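Local coordinates for protein alpha-fucosidase GH29 (Fusarium graminearum, PDB 4PSR) that hydrolyses alpha-L-fucosides, probably including the alpha-1,6-linked core fucose of glycoproteins, as a family 29 glycoside hydrolase with a TIM-barrel catalytic domain, at residues 26-31 and 374-379. Sequence-based numbering, arbitrary orientation.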
loop_
_atom_site.group_PDB
_atom_site.type_symbol
_atom_site.label_atom_id
_atom_site.label_comp_id
_atom_site.label_asym_id
_atom_site.label_seq_id
_atom_site.Cartn_x
_atom_site.Cartn_y
_atom_site.Cartn_z
ATOM N N ASP A 26 -8.276 6.529 -7.048
ATOM C CA ASP A 26 -9.358 7.139 -6.295
ATOM C C ASP A 26 -9.608 6.437 -4.969
ATOM O O ASP A 26 -10.202 7.023 -4.059
ATOM C CB ASP A 26 -10.659 7.061 -7.100
ATOM C CG ASP A 26 -10.692 7.977 -8.318
ATOM O OD1 ASP A 26 -9.861 8.913 -8.441
ATOM O OD2 ASP A 26 -11.574 7.721 -9.171
ATOM N N ALA A 27 -9.245 5.165 -4.890
ATOM C CA ALA A 27 -9.688 4.298 -3.803
ATOM C C ALA A 27 -9.079 4.600 -2.446
ATOM O O ALA A 27 -9.802 4.582 -1.452
ATOM C CB ALA A 27 -9.455 2.844 -4.163
ATOM N N LYS A 28 -7.761 4.811 -2.430
ATOM C CA LYS A 28 -6.961 5.215 -1.271
ATOM C C LYS A 28 -6.739 4.195 -0.170
ATOM O O LYS A 28 -5.608 4.060 0.308
ATOM C CB LYS A 28 -7.468 6.489 -0.626
ATOM C CG LYS A 28 -7.617 7.688 -1.610
ATOM C CD LYS A 28 -6.390 7.910 -2.492
ATOM C CE LYS A 28 -6.513 9.180 -3.282
ATOM N NZ LYS A 28 -5.378 9.341 -4.217
ATOM N N PHE A 29 -7.795 3.508 0.249
ATOM C CA PHE A 29 -7.786 2.687 1.456
ATOM C C PHE A 29 -8.417 1.343 1.154
ATOM O O PHE A 29 -9.524 1.269 0.613
ATOM C CB PHE A 29 -8.573 3.398 2.580
ATOM C CG PHE A 29 -8.659 2.597 3.844
ATOM C CD1 PHE A 29 -7.518 2.175 4.537
ATOM C CD2 PHE A 29 -9.906 2.261 4.361
ATOM C CE1 PHE A 29 -7.632 1.402 5.721
ATOM C CE2 PHE A 29 -10.019 1.498 5.533
ATOM C CZ PHE A 29 -8.880 1.083 6.213
ATOM N N GLY A 30 -7.672 0.272 1.448
ATOM C CA GLY A 30 -8.166 -1.088 1.369
ATOM C C GLY A 30 -7.818 -1.898 2.602
ATOM O O GLY A 30 -7.027 -1.456 3.450
ATOM N N VAL A 31 -8.424 -3.072 2.730
ATOM C CA VAL A 31 -8.180 -3.963 3.848
ATOM C C VAL A 31 -7.985 -5.399 3.370
ATOM O O VAL A 31 -8.736 -5.917 2.558
ATOM C CB VAL A 31 -9.351 -3.910 4.881
ATOM C CG1 VAL A 31 -9.182 -4.974 5.958
ATOM C CG2 VAL A 31 -9.442 -2.527 5.507
ATOM N N TYR A 374 -10.871 10.192 -0.611
ATOM C CA TYR A 374 -11.289 9.519 -1.830
ATOM C C TYR A 374 -11.290 10.475 -2.994
ATOM O O TYR A 374 -11.648 11.652 -2.859
ATOM C CB TYR A 374 -12.689 8.987 -1.677
ATOM C CG TYR A 374 -12.899 8.062 -0.499
ATOM C CD1 TYR A 374 -12.281 6.818 -0.418
ATOM C CD2 TYR A 374 -13.813 8.393 0.488
ATOM C CE1 TYR A 374 -12.549 5.952 0.653
ATOM C CE2 TYR A 374 -14.081 7.569 1.554
ATOM C CZ TYR A 374 -13.473 6.330 1.624
ATOM O OH TYR A 374 -13.764 5.499 2.665
ATOM N N ASP A 375 -10.899 9.953 -4.152
ATOM C CA ASP A 375 -11.009 10.687 -5.414
ATOM C C ASP A 375 -10.095 11.900 -5.502
ATOM O O ASP A 375 -10.182 12.648 -6.462
ATOM C CB ASP A 375 -12.470 11.145 -5.681
ATOM C CG ASP A 375 -13.465 10.008 -5.669
ATOM O OD1 ASP A 375 -13.101 8.836 -5.817
ATOM O OD2 ASP A 375 -14.659 10.299 -5.452
ATOM N N THR A 376 -9.194 12.090 -4.543
ATOM C CA THR A 376 -8.230 13.191 -4.581
ATOM C C THR A 376 -6.904 12.714 -5.188
ATOM O O THR A 376 -6.721 11.527 -5.459
ATOM C CB THR A 376 -7.927 13.785 -3.175
ATOM O OG1 THR A 376 -7.198 12.839 -2.359
ATOM C CG2 THR A 376 -9.193 14.241 -2.448
ATOM N N ARG A 377 -6.011 13.652 -5.427
ATOM C CA ARG A 377 -4.659 13.354 -5.849
ATOM C C ARG A 377 -3.692 14.161 -4.987
ATOM O O ARG A 377 -4.037 15.203 -4.391
ATOM C CB ARG A 377 -4.465 13.739 -7.319
ATOM C CG ARG A 377 -5.329 12.972 -8.323
ATOM C CD ARG A 377 -4.935 11.500 -8.367
ATOM N NE ARG A 377 -5.723 10.741 -9.350
ATOM C CZ ARG A 377 -6.872 10.125 -9.096
ATOM N NH1 ARG A 377 -7.426 10.121 -7.892
ATOM N NH2 ARG A 377 -7.509 9.476 -10.059
ATOM N N ALA A 378 -2.452 13.708 -4.945
ATOM C CA ALA A 378 -1.420 14.395 -4.223
ATOM C C ALA A 378 -1.172 15.769 -4.827
ATOM O O ALA A 378 -1.343 15.985 -6.040
ATOM C CB ALA A 378 -0.134 13.554 -4.280
ATOM N N TRP A 379 -0.760 16.695 -3.974
ATOM C CA TRP A 379 -0.290 18.009 -4.411
ATOM C C TRP A 379 1.170 17.826 -4.864
ATOM O O TRP A 379 1.576 16.702 -5.099
ATOM C CB TRP A 379 -0.399 18.991 -3.257
ATOM C CG TRP A 379 -0.384 20.442 -3.643
ATOM C CD1 TRP A 379 -0.794 20.982 -4.827
ATOM C CD2 TRP A 379 0.029 21.535 -2.819
ATOM N NE1 TRP A 379 -0.652 22.358 -4.789
ATOM C CE2 TRP A 379 -0.129 22.717 -3.575
ATOM C CE3 TRP A 379 0.560 21.624 -1.533
ATOM C CZ2 TRP A 379 0.189 23.969 -3.072
ATOM C CZ3 TRP A 379 0.860 22.884 -1.021
ATOM C CH2 TRP A 379 0.675 24.039 -1.808
HETATM O O HOH W 1 -4.600 11.972 -2.991
#
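Asp26 and Arg377 form a salt bridge in which two guanidinium nitrogens converge on a single carboxylate oxygen: Asp26 OD1 lies 2.8 Å from Arg377 NH1 and 2.9 Å from NH2. OD1 sits close to the guanidinium plane, but the two flat groups are turned 44° apart, and NH2 approaches from above the carboxylate plane. Arginine suits this place because NH1 of Arg377 has a second hydrogen to give, and it spends it on Thr376 O, 2.9 Å away. That oxygen also accepts from Lys28 NZ, which arrives at 2.9 Å on the opposite face of the carbonyl plane. Two cations thus share one acceptor with only 4.3 Å between Lys28 NZ and Arg377 NH1, a repulsion that the shared oxygen and nearby Asp26 probably ease. In Lys28 a bend at chi2 (-48°) sets CD, and the extended remainder carries NZ to Thr376 O. Lysine fits by its reach and its three hydrogens, which Thr376 O, Arg25 O, Tyr299 OH and a water must share; threonine fits because its hydroxyl accepts from that water and bonds Val373 O. The backbone adds a nearly straight bond, 166° at the hydrogen, from Asp375 N to a lone pair of Asp26 O, 3.0 Å long. The Tyr374 ring turns its edge to Ala27 O, with CD1 at 3.5 Å. Asp26, a carboxylate among cations, also pairs with Lys411, while Glu22 takes Arg377 NH2, Arg118 pairs with Asp375 and Gly116 O bonds the Tyr374 hydroxyl. Helix 22-27 ends here and turns, through Lys28 with its positive phi, into the first barrel strand, 29-33; against this turn runs the linker from helix 353-369 to the six-stranded antiparallel sheet that follows the barrel, whose strand 405-409 Thr376 and Arg377 already touch.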